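Long-range contact in tyrosine--tRNA ligase (Archaeoglobus fulgidus, PDB 2CYB), which catalyses the ATP-dependent attachment of tyrosine to its cognate tRNA, by way of a tyrosyl-adenylate intermediate: residues Q25-V37 and Q162-V175. Numbering follows the deposited sequence.
Sequences QLIETKEKPRAYV and QALDIAHLGVDLAV. With TYR (tyrosine), chain C.
The ring of Tyr36 meets Ala174 CB and the phenol oxygen of the bound tyrosine at its edge, while CD2 meets Val171 CG1 at 3.7 Å and CD1 meets Leu169 CD1, both side chains running across that of Tyr36 at about a right angle. Ile166 CG1, like those methyls, packs obliquely, against CE2 and OH. Tyr36 OH is hydrogen-bonded to the substrate OH (2.8 Å) and shares a water with Gln162 NE2. OH of the bound tyrosine donates to Asp165 OD1 (2.6 Å) and its N to Gln162 OE1, so both segments contribute to the tyrosine pocket, which Tyr158 and Gln180 help complete. The guanidinium of Arg34 has a water over the centre of one face and Leu169 O at its edge, in plane, bound by NH1 at 2.9 Å. With CG trans to the backbone N (chi1 -175°) and a bend at chi3 (-64°), the chain reaches the Schellman turn at Gly170. Cut back to an alanine, this position would probably leave Leu169 O without its NH1 donor and Glu65 without its salt-bridge mate. Asp172 OD1 is gripped twice, by NZ of the poorly ordered Lys30 through its syn lone pair in a 2.7 Å salt bridge and by Arg34 N through its anti lone pair. Arg34 O accepts from Asp172 N and Leu173 N, and the parallel pairing continues from Tyr36 N to Leu173 O and from Val175 N to Tyr36 O (3.0 Å). Strands 34-39 and 173-177 are thus adjacent in the Rossmann-fold sheet, the axes of 34-37 and 173-175 approaching to 5.0 Å; strand 65-70 pairs with the other edge of 34-39, 200-204 flanks 173-177, and helix 154-168 lies over the face carrying Tyr36 and Ala174, touching helix 119-131 through Leu164 and helix 181-190, which also reaches Ala174.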
# COMPACT_ATOMS: atom_id res chain seq x y z
N GLN A 25 -29.54 15.26 -12.14
CA GLN A 25 -29.63 16.14 -10.98
C GLN A 25 -28.33 16.90 -10.74
O GLN A 25 -28.35 18.00 -10.19
CB GLN A 25 -30.05 15.35 -9.73
CG GLN A 25 -29.37 14.03 -9.52
CD GLN A 25 -30.04 13.21 -8.42
OE1 GLN A 25 -30.17 13.66 -7.28
NE2 GLN A 25 -30.46 11.99 -8.76
N LEU A 26 -27.21 16.33 -11.17
CA LEU A 26 -25.93 17.01 -11.02
C LEU A 26 -25.90 18.25 -11.90
O LEU A 26 -25.43 19.31 -11.49
CB LEU A 26 -24.78 16.07 -11.41
CG LEU A 26 -23.40 16.72 -11.60
CD1 LEU A 26 -22.95 17.42 -10.32
CD2 LEU A 26 -22.39 15.64 -12.00
N ILE A 27 -26.40 18.11 -13.12
CA ILE A 27 -26.43 19.23 -14.06
C ILE A 27 -27.41 20.29 -13.56
O ILE A 27 -27.23 21.48 -13.82
CB ILE A 27 -26.86 18.75 -15.47
CG1 ILE A 27 -25.90 17.66 -15.96
CG2 ILE A 27 -26.86 19.92 -16.44
CD1 ILE A 27 -26.24 17.09 -17.31
N GLU A 28 -28.43 19.84 -12.84
CA GLU A 28 -29.42 20.75 -12.27
C GLU A 28 -28.76 21.54 -11.15
O GLU A 28 -28.33 22.67 -11.35
CB GLU A 28 -30.61 19.95 -11.73
CG GLU A 28 -31.44 19.26 -12.80
CD GLU A 28 -32.43 18.27 -12.23
OE1 GLU A 28 -33.14 18.63 -11.27
OE2 GLU A 28 -32.50 17.13 -12.74
N THR A 29 -28.69 20.93 -9.96
CA THR A 29 -28.07 21.58 -8.82
C THR A 29 -26.57 21.73 -9.07
O THR A 29 -25.91 20.78 -9.50
CB THR A 29 -28.28 20.77 -7.52
OG1 THR A 29 -27.49 21.34 -6.47
CG2 THR A 29 -27.89 19.32 -7.72
N LYS A 30 -26.04 22.91 -8.80
CA LYS A 30 -24.62 23.21 -9.01
C LYS A 30 -24.36 23.43 -10.50
O LYS A 30 -24.09 22.48 -11.24
CB LYS A 30 -23.73 22.08 -8.49
CG LYS A 30 -22.24 22.33 -8.69
CD LYS A 30 -21.38 21.26 -8.03
CE LYS A 30 -19.90 21.60 -8.15
NZ LYS A 30 -19.03 20.64 -7.42
N GLU A 31 -24.44 24.69 -10.92
CA GLU A 31 -24.22 25.04 -12.32
C GLU A 31 -22.73 25.09 -12.64
O GLU A 31 -22.32 25.77 -13.59
CB GLU A 31 -24.86 26.40 -12.63
CG GLU A 31 -24.29 27.58 -11.84
CD GLU A 31 -24.53 27.47 -10.35
OE1 GLU A 31 -23.80 26.70 -9.68
OE2 GLU A 31 -25.45 28.15 -9.84
N LYS A 32 -21.93 24.37 -11.87
CA LYS A 32 -20.50 24.35 -12.10
C LYS A 32 -19.92 22.96 -11.83
O LYS A 32 -19.06 22.79 -10.96
CB LYS A 32 -19.82 25.40 -11.22
CG LYS A 32 -18.52 25.91 -11.80
CD LYS A 32 -18.71 26.38 -13.24
CE LYS A 32 -17.41 26.89 -13.83
NZ LYS A 32 -17.53 27.18 -15.29
N PRO A 33 -20.40 21.95 -12.57
CA PRO A 33 -19.94 20.56 -12.43
C PRO A 33 -18.50 20.38 -12.87
O PRO A 33 -18.04 21.00 -13.83
CB PRO A 33 -20.92 19.78 -13.31
CG PRO A 33 -22.12 20.69 -13.42
CD PRO A 33 -21.47 22.03 -13.57
N ARG A 34 -17.78 19.51 -12.17
CA ARG A 34 -16.38 19.24 -12.50
C ARG A 34 -16.18 17.77 -12.87
O ARG A 34 -16.66 16.87 -12.16
CB ARG A 34 -15.49 19.61 -11.32
CG ARG A 34 -14.00 19.49 -11.59
CD ARG A 34 -13.19 19.93 -10.39
NE ARG A 34 -13.39 21.34 -10.08
CZ ARG A 34 -12.79 21.99 -9.09
NH1 ARG A 34 -11.94 21.36 -8.28
NH2 ARG A 34 -13.04 23.28 -8.90
N ALA A 35 -15.50 17.54 -13.98
CA ALA A 35 -15.21 16.19 -14.45
C ALA A 35 -13.72 16.07 -14.71
O ALA A 35 -13.03 17.07 -14.93
CB ALA A 35 -15.99 15.89 -15.73
N TYR A 36 -13.21 14.85 -14.68
CA TYR A 36 -11.79 14.63 -14.95
C TYR A 36 -11.57 13.24 -15.52
O TYR A 36 -12.47 12.40 -15.52
CB TYR A 36 -10.95 14.75 -13.66
CG TYR A 36 -10.64 13.43 -12.93
CD1 TYR A 36 -9.33 13.07 -12.62
CD2 TYR A 36 -11.67 12.57 -12.54
CE1 TYR A 36 -9.04 11.89 -11.92
CE2 TYR A 36 -11.40 11.38 -11.85
CZ TYR A 36 -10.08 11.05 -11.54
OH TYR A 36 -9.82 9.90 -10.84
N VAL A 37 -10.36 13.03 -15.99
CA VAL A 37 -9.90 11.74 -16.47
C VAL A 37 -8.45 11.75 -16.01
O VAL A 37 -7.79 12.80 -16.03
CB VAL A 37 -9.91 11.58 -18.01
CG1 VAL A 37 -9.34 10.19 -18.36
CG2 VAL A 37 -11.34 11.69 -18.55
N GLN A 162 -6.49 6.24 -6.73
CA GLN A 162 -7.33 6.71 -7.83
C GLN A 162 -8.66 7.18 -7.27
O GLN A 162 -9.15 8.25 -7.64
CB GLN A 162 -7.57 5.60 -8.85
CG GLN A 162 -8.41 6.06 -10.03
CD GLN A 162 -8.34 5.09 -11.20
OE1 GLN A 162 -7.34 4.39 -11.37
NE2 GLN A 162 -9.39 5.07 -12.01
N ALA A 163 -9.24 6.40 -6.36
CA ALA A 163 -10.51 6.76 -5.75
C ALA A 163 -10.34 8.08 -5.00
O ALA A 163 -11.20 8.95 -5.08
CB ALA A 163 -10.97 5.66 -4.79
N LEU A 164 -9.24 8.23 -4.27
CA LEU A 164 -9.00 9.46 -3.53
C LEU A 164 -8.75 10.66 -4.43
O LEU A 164 -9.00 11.80 -4.01
CB LEU A 164 -7.83 9.30 -2.56
CG LEU A 164 -8.19 8.50 -1.30
CD1 LEU A 164 -6.91 8.19 -0.51
CD2 LEU A 164 -9.20 9.30 -0.46
N ASP A 165 -8.27 10.43 -5.64
CA ASP A 165 -8.03 11.55 -6.56
C ASP A 165 -9.36 12.25 -6.86
O ASP A 165 -9.40 13.46 -7.00
CB ASP A 165 -7.43 11.06 -7.88
CG ASP A 165 -6.00 10.61 -7.72
OD1 ASP A 165 -5.56 9.80 -8.56
OD2 ASP A 165 -5.32 11.07 -6.78
N ILE A 166 -10.43 11.47 -6.94
CA ILE A 166 -11.75 12.02 -7.23
C ILE A 166 -12.13 13.03 -6.14
O ILE A 166 -12.54 14.16 -6.44
CB ILE A 166 -12.82 10.90 -7.29
CG1 ILE A 166 -12.55 9.98 -8.49
CG2 ILE A 166 -14.21 11.51 -7.40
CD1 ILE A 166 -13.35 8.70 -8.47
N ALA A 167 -11.96 12.64 -4.89
CA ALA A 167 -12.29 13.52 -3.77
C ALA A 167 -11.36 14.72 -3.64
O ALA A 167 -11.81 15.85 -3.47
CB ALA A 167 -12.28 12.73 -2.47
N HIS A 168 -10.06 14.48 -3.72
CA HIS A 168 -9.10 15.57 -3.58
C HIS A 168 -9.07 16.57 -4.72
O HIS A 168 -8.60 17.70 -4.54
CB HIS A 168 -7.71 14.99 -3.31
CG HIS A 168 -7.55 14.48 -1.91
ND1 HIS A 168 -6.82 15.14 -0.95
CD2 HIS A 168 -8.07 13.39 -1.30
CE1 HIS A 168 -6.91 14.49 0.20
NE2 HIS A 168 -7.66 13.42 0.01
N LEU A 169 -9.56 16.19 -5.90
CA LEU A 169 -9.60 17.11 -7.03
C LEU A 169 -10.99 17.78 -7.11
O LEU A 169 -11.27 18.54 -8.04
CB LEU A 169 -9.29 16.37 -8.34
CG LEU A 169 -7.85 15.83 -8.47
CD1 LEU A 169 -7.76 14.91 -9.68
CD2 LEU A 169 -6.87 16.99 -8.60
N GLY A 170 -11.85 17.47 -6.14
CA GLY A 170 -13.18 18.05 -6.12
C GLY A 170 -13.98 17.70 -7.36
O GLY A 170 -14.71 18.51 -7.91
N VAL A 171 -13.84 16.45 -7.79
CA VAL A 171 -14.52 15.97 -8.98
C VAL A 171 -15.94 15.47 -8.72
O VAL A 171 -16.20 14.77 -7.74
CB VAL A 171 -13.67 14.84 -9.64
CG1 VAL A 171 -14.47 14.10 -10.70
CG2 VAL A 171 -12.42 15.45 -10.25
N ASP A 172 -16.86 15.86 -9.60
CA ASP A 172 -18.26 15.46 -9.49
C ASP A 172 -18.54 14.29 -10.42
O ASP A 172 -19.36 13.43 -10.12
CB ASP A 172 -19.18 16.63 -9.85
CG ASP A 172 -18.98 17.82 -8.94
OD1 ASP A 172 -18.58 18.90 -9.43
OD2 ASP A 172 -19.23 17.66 -7.73
N LEU A 173 -17.84 14.28 -11.55
CA LEU A 173 -18.00 13.24 -12.56
C LEU A 173 -16.66 12.61 -12.93
O LEU A 173 -15.79 13.27 -13.50
CB LEU A 173 -18.66 13.82 -13.81
CG LEU A 173 -18.84 12.86 -15.00
CD1 LEU A 173 -19.84 11.77 -14.64
CD2 LEU A 173 -19.31 13.63 -16.22
N ALA A 174 -16.49 11.34 -12.60
CA ALA A 174 -15.26 10.61 -12.92
C ALA A 174 -15.46 9.96 -14.29
O ALA A 174 -16.35 9.13 -14.46
CB ALA A 174 -14.98 9.54 -11.87
N VAL A 175 -14.62 10.32 -15.25
CA VAL A 175 -14.71 9.75 -16.59
C VAL A 175 -13.56 8.78 -16.82
O VAL A 175 -12.42 9.05 -16.44
CB VAL A 175 -14.64 10.86 -17.67
CG1 VAL A 175 -14.73 10.25 -19.05
CG2 VAL A 175 -15.76 11.88 -17.47
N TYR C . -6.32 3.94 -13.90
CA TYR C . -6.28 4.81 -15.09
C TYR C . -5.86 4.03 -16.33
O TYR C . -5.78 4.64 -17.41
CB TYR C . -5.31 5.97 -14.84
CG TYR C . -5.77 6.84 -13.69
CD1 TYR C . -4.95 7.07 -12.58
CD2 TYR C . -7.04 7.43 -13.72
CE1 TYR C . -5.39 7.88 -11.52
CE2 TYR C . -7.49 8.22 -12.68
CZ TYR C . -6.66 8.45 -11.58
OH TYR C . -7.11 9.26 -10.57
OXT TYR C . -5.64 2.80 -16.21
O HOH W 1 -16.16 20.72 -7.30
O HOH W 2 -10.81 7.72 -12.37